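Local coordinates for protein glucose 1-dehydrogenase (PDB 2B5W) that oxidises D-glucose and several other aldose sugars to their lactones with the help of a catalytic zinc ion, and with NADP(+) in preference to NAD(+) as electron acceptor, at residues Ser183-Asp196 with Thr315-Leu327. The protein carries 1 engineered substitution. Residues are numbered along the deposited sequence; the frame is centred on the assembly and turned at random.
Sequences SLGLLTLAMLKVDD and TFTKLPKWFLEDL. With K (potassium ion), chain F; NAP (NADP nicotinamide-adenine-dinucleotide phosphate), chain I.
Ala190 sets its methyl group squarely over the ring of Phe323, CB lying 3.6 Å from the ring centroid and 13° off the normal, a CH-pi contact. The Phe323 side chain, with CG anti to the backbone N (chi1 166°), reaches across to helix 183-194 and brings its edge up to Leu187 CA, 3.8 Å from CZ. Beside the ring, the side chains of Leu187 and Leu327 cross at about a right angle, Leu187 CD1 touching Leu327 CD2 at 3.9 Å, while Leu327 CD1 packs on Leu186 CB. Ala190 CB also meets Leu319 CD2 at 4.0 Å, and Met191 CG rests against Thr315 CG2. Val194 ends the apolar seam, laying CG2 against Lys318 CB at 4.0 Å. Replacing Phe323 by an alanine would probably leave the Ala190 methyl without its aromatic partner, Leu187 with less to pack on and a gap between the helices. Thr315 turns its OG1 to a potassium ion and hydrogen-bonds Glu156. No hydrogen bond joins the two segments; helices 183-194 and 321-327 run antiparallel (179°) with axes 11.3 Å apart. The start of helix 183-194 carries the end of a glycine-rich sequence consistent with the dinucleotide-binding turn of a Rossmann fold, and there Leu184 N donates to NADP O1N. Helix 149-164 packs on Leu187 and Met191, helix 213-220 on Leu186 and Phe323, and strand 243-248 of the parallel sheet on Leu184, Thr188 and Leu192.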
ATOM      1  N   SER A 183      -0.397 -20.685 -13.268  1.00 18.56           N
ATOM      2  CA  SER A 183       1.055 -20.867 -13.153  1.00 16.20           C
ATOM      3  C   SER A 183       1.703 -19.773 -12.295  1.00 18.15           C
ATOM      4  O   SER A 183       2.668 -20.030 -11.601  1.00 18.89           O
ATOM      5  CB  SER A 183       1.724 -20.988 -14.525  1.00 19.34           C
ATOM      6  OG  SER A 183       1.616 -19.822 -15.297  1.00 21.80           O
ATOM      7  N   LEU A 184       1.200 -18.549 -12.374  1.00 18.02           N
ATOM      8  CA  LEU A 184       1.802 -17.471 -11.560  1.00 20.48           C
ATOM      9  C   LEU A 184       1.583 -17.717 -10.049  1.00 16.47           C
ATOM     10  O   LEU A 184       2.498 -17.607  -9.223  1.00 15.91           O
ATOM     11  CB  LEU A 184       1.295 -16.087 -11.991  1.00 18.75           C
ATOM     12  CG  LEU A 184       1.939 -14.912 -11.232  1.00 19.11           C
ATOM     13  CD1 LEU A 184       3.459 -14.852 -11.425  1.00 21.53           C
ATOM     14  CD2 LEU A 184       1.259 -13.579 -11.589  1.00 22.23           C
ATOM     15  N   GLY A 185       0.363 -18.071  -9.681  1.00 17.44           N
ATOM     16  CA  GLY A 185       0.061 -18.354  -8.298  1.00 16.61           C
ATOM     17  C   GLY A 185       0.846 -19.525  -7.760  1.00 16.13           C
ATOM     18  O   GLY A 185       1.365 -19.456  -6.662  1.00 15.95           O
ATOM     19  N   LEU A 186       0.997 -20.596  -8.537  1.00 16.24           N
ATOM     20  CA  LEU A 186       1.687 -21.766  -8.021  1.00 14.72           C
ATOM     21  C   LEU A 186       3.193 -21.490  -7.916  1.00 16.42           C
ATOM     22  O   LEU A 186       3.843 -21.888  -6.966  1.00 17.01           O
ATOM     23  CB  LEU A 186       1.431 -22.992  -8.885  1.00 16.15           C
ATOM     24  CG  LEU A 186      -0.038 -23.429  -8.913  1.00 17.23           C
ATOM     25  CD1 LEU A 186      -0.218 -24.560  -9.908  1.00 19.34           C
ATOM     26  CD2 LEU A 186      -0.486 -23.923  -7.584  1.00 21.49           C
ATOM     27  N   LEU A 187       3.753 -20.816  -8.925  1.00 16.00           N
ATOM     28  CA  LEU A 187       5.160 -20.407  -8.833  1.00 17.65           C
ATOM     29  C   LEU A 187       5.386 -19.536  -7.587  1.00 16.01           C
ATOM     30  O   LEU A 187       6.351 -19.731  -6.826  1.00 16.00           O
ATOM     31  CB  LEU A 187       5.530 -19.628 -10.099  1.00 20.80           C
ATOM     32  CG  LEU A 187       6.956 -19.363 -10.478  1.00 40.58           C
ATOM     33  CD1 LEU A 187       7.702 -20.662 -10.659  1.00 23.07           C
ATOM     34  CD2 LEU A 187       6.918 -18.544 -11.780  1.00 30.25           C
ATOM     35  N   THR A 188       4.477 -18.594  -7.369  1.00 16.01           N
ATOM     36  CA  THR A 188       4.550 -17.699  -6.253  1.00 17.66           C
ATOM     37  C   THR A 188       4.490 -18.450  -4.923  1.00 18.91           C
ATOM     38  O   THR A 188       5.241 -18.158  -4.002  1.00 16.23           O
ATOM     39  CB  THR A 188       3.470 -16.641  -6.335  1.00 17.60           C
ATOM     40  OG1 THR A 188       3.666 -15.856  -7.520  1.00 18.20           O
ATOM     41  CG2 THR A 188       3.521 -15.712  -5.200  1.00 16.16           C
ATOM     42  N   LEU A 189       3.615 -19.445  -4.838  1.00 15.67           N
ATOM     43  CA  LEU A 189       3.505 -20.224  -3.614  1.00 15.14           C
ATOM     44  C   LEU A 189       4.844 -20.918  -3.261  1.00 15.39           C
ATOM     45  O   LEU A 189       5.259 -20.911  -2.107  1.00 16.43           O
ATOM     46  CB  LEU A 189       2.358 -21.220  -3.777  1.00 16.01           C
ATOM     47  CG  LEU A 189       2.007 -22.081  -2.570  1.00 19.23           C
ATOM     48  CD1 LEU A 189       1.470 -21.261  -1.450  1.00 19.09           C
ATOM     49  CD2 LEU A 189       1.025 -23.184  -3.020  1.00 16.40           C
ATOM     50  N   ALA A 190       5.511 -21.535  -4.246  1.00 16.77           N
ATOM     51  CA  ALA A 190       6.806 -22.145  -4.037  1.00 15.42           C
ATOM     52  C   ALA A 190       7.855 -21.110  -3.684  1.00 15.86           C
ATOM     53  O   ALA A 190       8.712 -21.344  -2.817  1.00 17.37           O
ATOM     54  CB  ALA A 190       7.253 -22.928  -5.263  1.00 16.14           C
ATOM     55  N   MET A 191       7.794 -19.948  -4.326  1.00 15.06           N
ATOM     56  CA  MET A 191       8.690 -18.867  -3.940  1.00 15.76           C
ATOM     57  C   MET A 191       8.499 -18.421  -2.471  1.00 15.60           C
ATOM     58  O   MET A 191       9.448 -18.166  -1.762  1.00 17.66           O
ATOM     59  CB  MET A 191       8.551 -17.655  -4.860  1.00 17.48           C
ATOM     60  CG  MET A 191       8.907 -17.962  -6.304  1.00 15.80           C
ATOM     61  SD  MET A 191       8.550 -16.602  -7.430  1.00 16.83           S
ATOM     62  CE  MET A 191       9.585 -15.294  -6.709  1.00 15.57           C
ATOM     63  N   LEU A 192       7.265 -18.315  -2.022  1.00 16.05           N
ATOM     64  CA  LEU A 192       6.978 -17.917  -0.658  1.00 17.18           C
ATOM     65  C   LEU A 192       7.481 -18.971   0.325  1.00 17.36           C
ATOM     66  O   LEU A 192       7.952 -18.637   1.394  1.00 18.11           O
ATOM     67  CB  LEU A 192       5.480 -17.615  -0.447  1.00 16.99           C
ATOM     68  CG  LEU A 192       5.006 -16.375  -1.197  1.00 15.34           C
ATOM     69  CD1 LEU A 192       3.491 -16.300  -1.242  1.00 18.98           C
ATOM     70  CD2 LEU A 192       5.566 -15.077  -0.574  1.00 18.07           C
ATOM     71  N   LYS A 193       7.444 -20.240  -0.063  1.00 17.01           N
ATOM     72  CA  LYS A 193       7.928 -21.273   0.825  1.00 17.72           C
ATOM     73  C   LYS A 193       9.398 -21.073   1.153  1.00 18.55           C
ATOM     74  O   LYS A 193       9.853 -21.410   2.257  1.00 19.90           O
ATOM     75  CB  LYS A 193       7.713 -22.638   0.169  1.00 17.48           C
ATOM     76  CG  LYS A 193       8.066 -23.810   1.049  1.00 21.20           C
ATOM     77  CD  LYS A 193       7.668 -25.096   0.377  1.00 24.36           C
ATOM     78  CE  LYS A 193       8.075 -26.333   1.179  1.00 34.67           C
ATOM     79  NZ  LYS A 193       7.125 -26.534   2.272  1.00 28.65           N
ATOM     80  N   VAL A 194      10.168 -20.582   0.165  1.00 16.33           N
ATOM     81  CA  VAL A 194      11.599 -20.396   0.346  1.00 19.33           C
ATOM     82  C   VAL A 194      12.037 -18.955   0.625  1.00 18.71           C
ATOM     83  O   VAL A 194      13.246 -18.688   0.778  1.00 21.17           O
ATOM     84  CB  VAL A 194      12.443 -21.006  -0.838  1.00 20.12           C
ATOM     85  CG1 VAL A 194      12.157 -22.474  -0.973  1.00 26.25           C
ATOM     86  CG2 VAL A 194      12.201 -20.275  -2.131  1.00 19.43           C
ATOM     87  N   ASP A 195      11.061 -18.062   0.746  1.00 16.68           N
ATOM     88  CA  ASP A 195      11.295 -16.647   0.954  1.00 17.04           C
ATOM     89  C   ASP A 195      12.064 -16.427   2.254  1.00 18.82           C
ATOM     90  O   ASP A 195      11.809 -17.097   3.255  1.00 21.46           O
ATOM     91  CB  ASP A 195       9.933 -15.921   0.937  1.00 17.56           C
ATOM     92  CG  ASP A 195      10.010 -14.395   0.893  1.00 22.47           C
ATOM     93  OD1 ASP A 195      10.690 -13.766   1.719  1.00 20.16           O
ATOM     94  OD2 ASP A 195       9.295 -13.763   0.072  1.00 21.40           O
ATOM     95  N   ASP A 196      13.018 -15.492   2.211  1.00 21.47           N
ATOM     96  CA  ASP A 196      13.799 -15.104   3.384  1.00 22.54           C
ATOM     97  C   ASP A 196      12.946 -14.593   4.562  1.00 23.85           C
ATOM     98  O   ASP A 196      13.430 -14.582   5.688  1.00 25.16           O
ATOM     99  CB  ASP A 196      14.833 -14.011   3.016  1.00 24.94           C
ATOM    100  CG  ASP A 196      15.951 -14.497   2.067  1.00 31.92           C
ATOM    101  OD1 ASP A 196      16.245 -15.707   1.996  1.00 31.79           O
ATOM    102  OD2 ASP A 196      16.604 -13.687   1.365  1.00 42.16           O
ATOM    103  N   THR A 315      16.479 -17.345  -6.815  1.00 13.07           N
ATOM    104  CA  THR A 315      15.288 -18.000  -6.304  1.00 14.58           C
ATOM    105  C   THR A 315      15.048 -19.328  -7.008  1.00 13.69           C
ATOM    106  O   THR A 315      14.734 -20.342  -6.383  1.00 14.95           O
ATOM    107  CB  THR A 315      14.115 -17.079  -6.450  1.00 17.06           C
ATOM    108  OG1 THR A 315      14.288 -15.928  -5.597  1.00 16.55           O
ATOM    109  CG2 THR A 315      12.785 -17.779  -5.994  1.00 19.90           C
ATOM    110  N   PHE A 316      15.253 -19.350  -8.331  1.00 14.28           N
ATOM    111  CA  PHE A 316      15.104 -20.598  -9.095  1.00 15.42           C
ATOM    112  C   PHE A 316      15.890 -21.767  -8.508  1.00 13.89           C
ATOM    113  O   PHE A 316      15.392 -22.874  -8.385  1.00 17.06           O
ATOM    114  CB  PHE A 316      15.546 -20.346 -10.531  1.00 16.61           C
ATOM    115  CG  PHE A 316      15.446 -21.549 -11.433  1.00 16.47           C
ATOM    116  CD1 PHE A 316      16.418 -22.460 -11.480  1.00 16.50           C
ATOM    117  CD2 PHE A 316      14.381 -21.655 -12.306  1.00 19.63           C
ATOM    118  CE1 PHE A 316      16.317 -23.573 -12.316  1.00 20.21           C
ATOM    119  CE2 PHE A 316      14.284 -22.735 -13.169  1.00 21.33           C
ATOM    120  CZ  PHE A 316      15.255 -23.666 -13.171  1.00 17.05           C
ATOM    121  N   THR A 317      17.138 -21.510  -8.100  1.00 13.23           N
ATOM    122  CA  THR A 317      18.013 -22.510  -7.514  1.00 13.65           C
ATOM    123  C   THR A 317      17.488 -23.153  -6.233  1.00 13.50           C
ATOM    124  O   THR A 317      17.823 -24.285  -5.873  1.00 17.63           O
ATOM    125  CB  THR A 317      19.388 -21.858  -7.287  1.00 21.22           C
ATOM    126  OG1 THR A 317      19.916 -21.404  -8.555  1.00 19.91           O
ATOM    127  CG2 THR A 317      20.355 -22.808  -6.797  1.00 23.14           C
ATOM    128  N   LYS A 318      16.598 -22.409  -5.541  1.00 17.14           N
ATOM    129  CA  LYS A 318      15.997 -22.874  -4.309  1.00 15.73           C
ATOM    130  C   LYS A 318      14.671 -23.610  -4.472  1.00 14.11           C
ATOM    131  O   LYS A 318      14.146 -24.198  -3.520  1.00 19.68           O
ATOM    132  CB  LYS A 318      15.742 -21.683  -3.394  1.00 19.59           C
ATOM    133  CG  LYS A 318      16.973 -20.956  -3.001  1.00 20.84           C
ATOM    134  CD  LYS A 318      16.706 -19.822  -1.997  1.00 25.57           C
ATOM    135  CE  LYS A 318      17.941 -18.944  -1.804  1.00 29.19           C
ATOM    136  NZ  LYS A 318      17.632 -17.510  -1.379  1.00 29.85           N
ATOM    137  N   LEU A 319      14.099 -23.547  -5.649  1.00 16.29           N
ATOM    138  CA  LEU A 319      12.805 -24.213  -5.845  1.00 18.93           C
ATOM    139  C   LEU A 319      13.003 -25.740  -5.893  1.00 20.09           C
ATOM    140  O   LEU A 319      13.987 -26.226  -6.436  1.00 23.56           O
ATOM    141  CB  LEU A 319      12.120 -23.695  -7.112  1.00 18.52           C
ATOM    142  CG  LEU A 319      11.819 -22.205  -7.147  1.00 17.75           C
ATOM    143  CD1 LEU A 319      11.321 -21.805  -8.519  1.00 21.57           C
ATOM    144  CD2 LEU A 319      10.948 -21.773  -6.056  1.00 21.24           C
ATOM    145  N   PRO A 320      12.094 -26.527  -5.329  1.00 21.81           N
ATOM    146  CA  PRO A 320      12.286 -27.988  -5.376  1.00 25.71           C
ATOM    147  C   PRO A 320      12.265 -28.565  -6.792  1.00 26.67           C
ATOM    148  O   PRO A 320      11.495 -28.074  -7.641  1.00 22.77           O
ATOM    149  CB  PRO A 320      11.116 -28.531  -4.556  1.00 31.01           C
ATOM    150  CG  PRO A 320      10.576 -27.419  -3.850  1.00 26.45           C
ATOM    151  CD  PRO A 320      10.868 -26.144  -4.621  1.00 25.75           C
ATOM    152  N   LYS A 321      13.080 -29.610  -7.052  1.00 24.33           N
ATOM    153  CA  LYS A 321      13.126 -30.173  -8.403  1.00 23.66           C
ATOM    154  C   LYS A 321      11.794 -30.793  -8.754  1.00 21.31           C
ATOM    155  O   LYS A 321      11.340 -30.652  -9.882  1.00 23.09           O
ATOM    156  CB  LYS A 321      14.201 -31.246  -8.528  1.00 27.37           C
ATOM    157  CG  LYS A 321      15.514 -30.637  -8.928  1.00 40.66           C
ATOM    158  CD  LYS A 321      16.064 -29.753  -7.833  1.00 43.76           C
ATOM    159  CE  LYS A 321      17.444 -29.219  -8.158  1.00 53.13           C
ATOM    160  NZ  LYS A 321      17.831 -28.077  -7.304  1.00 45.79           N
ATOM    161  N   TRP A 322      11.119 -31.441  -7.785  1.00 26.02           N
ATOM    162  CA  TRP A 322       9.816 -32.054  -8.077  1.00 23.80           C
ATOM    163  C   TRP A 322       8.830 -30.990  -8.506  1.00 18.42           C
ATOM    164  O   TRP A 322       7.960 -31.274  -9.293  1.00 19.03           O
ATOM    165  CB  TRP A 322       9.205 -32.853  -6.882  1.00 22.92           C
ATOM    166  CG  TRP A 322       8.675 -31.975  -5.787  1.00 20.58           C
ATOM    167  CD1 TRP A 322       9.347 -31.576  -4.665  1.00 24.01           C
ATOM    168  CD2 TRP A 322       7.382 -31.320  -5.728  1.00 18.59           C
ATOM    169  NE1 TRP A 322       8.556 -30.741  -3.920  1.00 24.02           N
ATOM    170  CE2 TRP A 322       7.345 -30.563  -4.538  1.00 23.34           C
ATOM    171  CE3 TRP A 322       6.271 -31.300  -6.557  1.00 24.35           C
ATOM    172  CZ2 TRP A 322       6.257 -29.780  -4.178  1.00 22.64           C
ATOM    173  CZ3 TRP A 322       5.169 -30.539  -6.193  1.00 24.55           C
ATOM    174  CH2 TRP A 322       5.169 -29.790  -5.014  1.00 24.39           C
ATOM    175  N   PHE A 323       8.925 -29.798  -7.920  1.00 17.50           N
ATOM    176  CA  PHE A 323       7.955 -28.741  -8.165  1.00 15.43           C
ATOM    177  C   PHE A 323       8.112 -28.224  -9.585  1.00 16.25           C
ATOM    178  O   PHE A 323       7.125 -28.050 -10.282  1.00 17.98           O
ATOM    179  CB  PHE A 323       8.095 -27.614  -7.137  1.00 19.42           C
ATOM    180  CG  PHE A 323       7.370 -26.373  -7.533  1.00 16.89           C
ATOM    181  CD1 PHE A 323       6.001 -26.248  -7.358  1.00 17.32           C
ATOM    182  CD2 PHE A 323       8.042 -25.366  -8.200  1.00 16.56           C
ATOM    183  CE1 PHE A 323       5.334 -25.107  -7.769  1.00 20.39           C
ATOM    184  CE2 PHE A 323       7.390 -24.266  -8.636  1.00 16.58           C
ATOM    185  CZ  PHE A 323       6.038 -24.102  -8.435  1.00 18.62           C
ATOM    186  N   LEU A 324       9.347 -27.958  -9.986  1.00 18.28           N
ATOM    187  CA  LEU A 324       9.607 -27.559 -11.371  1.00 18.36           C
ATOM    188  C   LEU A 324       9.150 -28.654 -12.364  1.00 17.72           C
ATOM    189  O   LEU A 324       8.653 -28.333 -13.446  1.00 20.07           O
ATOM    190  CB  LEU A 324      11.074 -27.205 -11.572  1.00 20.23           C
ATOM    191  CG  LEU A 324      11.556 -26.009 -10.767  1.00 22.76           C
ATOM    192  CD1 LEU A 324      13.051 -25.887 -10.909  1.00 26.54           C
ATOM    193  CD2 LEU A 324      10.885 -24.733 -11.188  1.00 21.58           C
ATOM    194  N   GLU A 325       9.310 -29.932 -12.007  1.00 17.65           N
ATOM    195  CA  GLU A 325       8.855 -31.028 -12.860  1.00 17.68           C
ATOM    196  C   GLU A 325       7.328 -31.020 -12.984  1.00 19.37           C
ATOM    197  O   GLU A 325       6.794 -31.146 -14.077  1.00 22.03           O
ATOM    198  CB  GLU A 325       9.348 -32.371 -12.300  1.00 22.63           C
ATOM    199  CG  GLU A 325      10.862 -32.573 -12.351  1.00 32.30           C
ATOM    200  CD  GLU A 325      11.319 -33.878 -11.702  1.00 84.53           C
ATOM    201  OE1 GLU A 325      10.554 -34.492 -10.923  1.00 43.95           O
ATOM    202  OE2 GLU A 325      12.460 -34.297 -11.971  1.00 46.63           O
ATOM    203  N   ASP A 326       6.617 -30.810 -11.872  1.00 16.87           N
ATOM    204  CA  ASP A 326       5.158 -30.899 -11.883  1.00 17.30           C
ATOM    205  C   ASP A 326       4.480 -29.651 -12.447  1.00 17.28           C
ATOM    206  O   ASP A 326       3.389 -29.694 -13.028  1.00 18.26           O
ATOM    207  CB  ASP A 326       4.613 -31.240 -10.501  1.00 17.67           C
ATOM    208  CG  ASP A 326       4.993 -32.645 -10.030  1.00 25.92           C
ATOM    209  OD1 ASP A 326       5.566 -33.449 -10.796  1.00 25.96           O
ATOM    210  OD2 ASP A 326       4.729 -33.024  -8.883  1.00 25.73           O
ATOM    211  N   LEU A 327       5.115 -28.502 -12.274  1.00 17.55           N
ATOM    212  CA  LEU A 327       4.598 -27.249 -12.785  1.00 14.71           C
ATOM    213  C   LEU A 327       4.530 -27.215 -14.298  1.00 13.98           C
ATOM    214  O   LEU A 327       3.545 -26.740 -14.860  1.00 17.59           O
ATOM    215  CB  LEU A 327       5.476 -26.085 -12.282  1.00 17.48           C
ATOM    216  CG  LEU A 327       4.992 -24.680 -12.705  1.00 17.12           C
ATOM    217  CD1 LEU A 327       3.855 -24.224 -11.855  1.00 19.27           C
ATOM    218  CD2 LEU A 327       6.176 -23.683 -12.641  1.00 21.31           C
TER
HETATM  219  K     K F 903      14.082 -15.584  -2.796  1.00 26.83           K
HETATM  220  PA  NAP I 701      -4.492 -17.982 -14.971  1.00 29.21           P
HETATM  221  O1A NAP I 701      -5.686 -17.632 -15.721  1.00 41.82           O
HETATM  222  O2A NAP I 701      -3.744 -19.193 -15.547  1.00 40.03           O
HETATM  223  O5B NAP I 701      -4.836 -18.317 -13.469  1.00 25.06           O
HETATM  224  C5B NAP I 701      -5.837 -17.680 -12.722  1.00 22.79           C
HETATM  225  C4B NAP I 701      -6.299 -18.781 -11.793  1.00 18.07           C
HETATM  226  O4B NAP I 701      -7.143 -18.198 -10.825  1.00 20.32           O
HETATM  227  C3B NAP I 701      -7.088 -19.898 -12.503  1.00 22.94           C
HETATM  228  O3B NAP I 701      -6.508 -21.181 -12.326  1.00 20.77           O
HETATM  229  C2B NAP I 701      -8.481 -19.810 -11.877  1.00 22.46           C
HETATM  230  O2B NAP I 701      -9.088 -21.059 -11.592  1.00 23.78           O
HETATM  231  C1B NAP I 701      -8.219 -19.077 -10.583  1.00 23.06           C
HETATM  232  N9A NAP I 701      -9.375 -18.307 -10.167  1.00 20.89           N
HETATM  233  C8A NAP I 701     -10.000 -17.307 -10.874  1.00 22.29           C
HETATM  234  N7A NAP I 701     -11.036 -16.854 -10.142  1.00 21.06           N
HETATM  235  C5A NAP I 701     -11.104 -17.596  -8.987  1.00 21.56           C
HETATM  236  C6A NAP I 701     -11.951 -17.596  -7.874  1.00 23.68           C
HETATM  237  N6A NAP I 701     -13.028 -16.788  -7.778  1.00 23.39           N
HETATM  238  N1A NAP I 701     -11.725 -18.489  -6.852  1.00 22.08           N
HETATM  239  C2A NAP I 701     -10.661 -19.365  -6.893  1.00 22.32           C
HETATM  240  N3A NAP I 701      -9.816 -19.381  -7.990  1.00 20.37           N
HETATM  241  C4A NAP I 701     -10.028 -18.504  -9.001  1.00 19.56           C
HETATM  242  O3  NAP I 701      -3.409 -16.815 -15.048  1.00 33.84           O
HETATM  243  PN  NAP I 701      -1.873 -16.739 -14.542  1.00 24.15           P
HETATM  244  O1N NAP I 701      -1.652 -17.517 -13.289  1.00 21.34           O
HETATM  245  O2N NAP I 701      -0.898 -16.867 -15.672  1.00 24.69           O
HETATM  246  O5D NAP I 701      -2.141 -15.209 -14.168  1.00 23.10           O
HETATM  247  C5D NAP I 701      -2.832 -14.866 -12.983  1.00 23.51           C
HETATM  248  C4D NAP I 701      -3.281 -13.406 -13.024  1.00 30.87           C
HETATM  249  O4D NAP I 701      -2.110 -12.585 -13.025  1.00 23.56           O
HETATM  250  C3D NAP I 701      -4.077 -13.034 -14.277  1.00 26.91           C
HETATM  251  O3D NAP I 701      -5.152 -12.174 -13.956  1.00 26.03           O
HETATM  252  C2D NAP I 701      -3.036 -12.337 -15.146  1.00 28.07           C
HETATM  253  O2D NAP I 701      -3.552 -11.464 -16.116  1.00 28.05           O
HETATM  254  C1D NAP I 701      -2.197 -11.630 -14.082  1.00 19.09           C
HETATM  255  N1N NAP I 701      -0.801 -11.345 -14.437  1.00 22.93           N
HETATM  256  C2N NAP I 701      -0.373 -10.095 -14.109  1.00 25.84           C
HETATM  257  C3N NAP I 701       0.936  -9.759 -14.312  1.00 24.97           C
HETATM  258  C7N NAP I 701       1.357  -8.431 -13.755  1.00 22.34           C
HETATM  259  O7N NAP I 701       2.636  -8.076 -14.176  1.00 23.14           O
HETATM  260  N7N NAP I 701       0.519  -7.727 -12.945  1.00 17.09           N
HETATM  261  C4N NAP I 701       1.850 -10.649 -14.890  1.00 23.49           C
HETATM  262  C5N NAP I 701       1.400 -11.924 -15.208  1.00 23.96           C
HETATM  263  C6N NAP I 701       0.068 -12.278 -14.951  1.00 23.61           C
HETATM  264  P2B NAP I 701     -10.062 -21.827 -12.687  1.00 22.43           P
HETATM  265  O1X NAP I 701      -9.325 -22.265 -13.844  1.00 22.30           O
HETATM  266  O2X NAP I 701     -10.648 -22.984 -11.851  1.00 21.92           O
HETATM  267  O3X NAP I 701     -11.182 -20.869 -13.109  1.00 23.12           O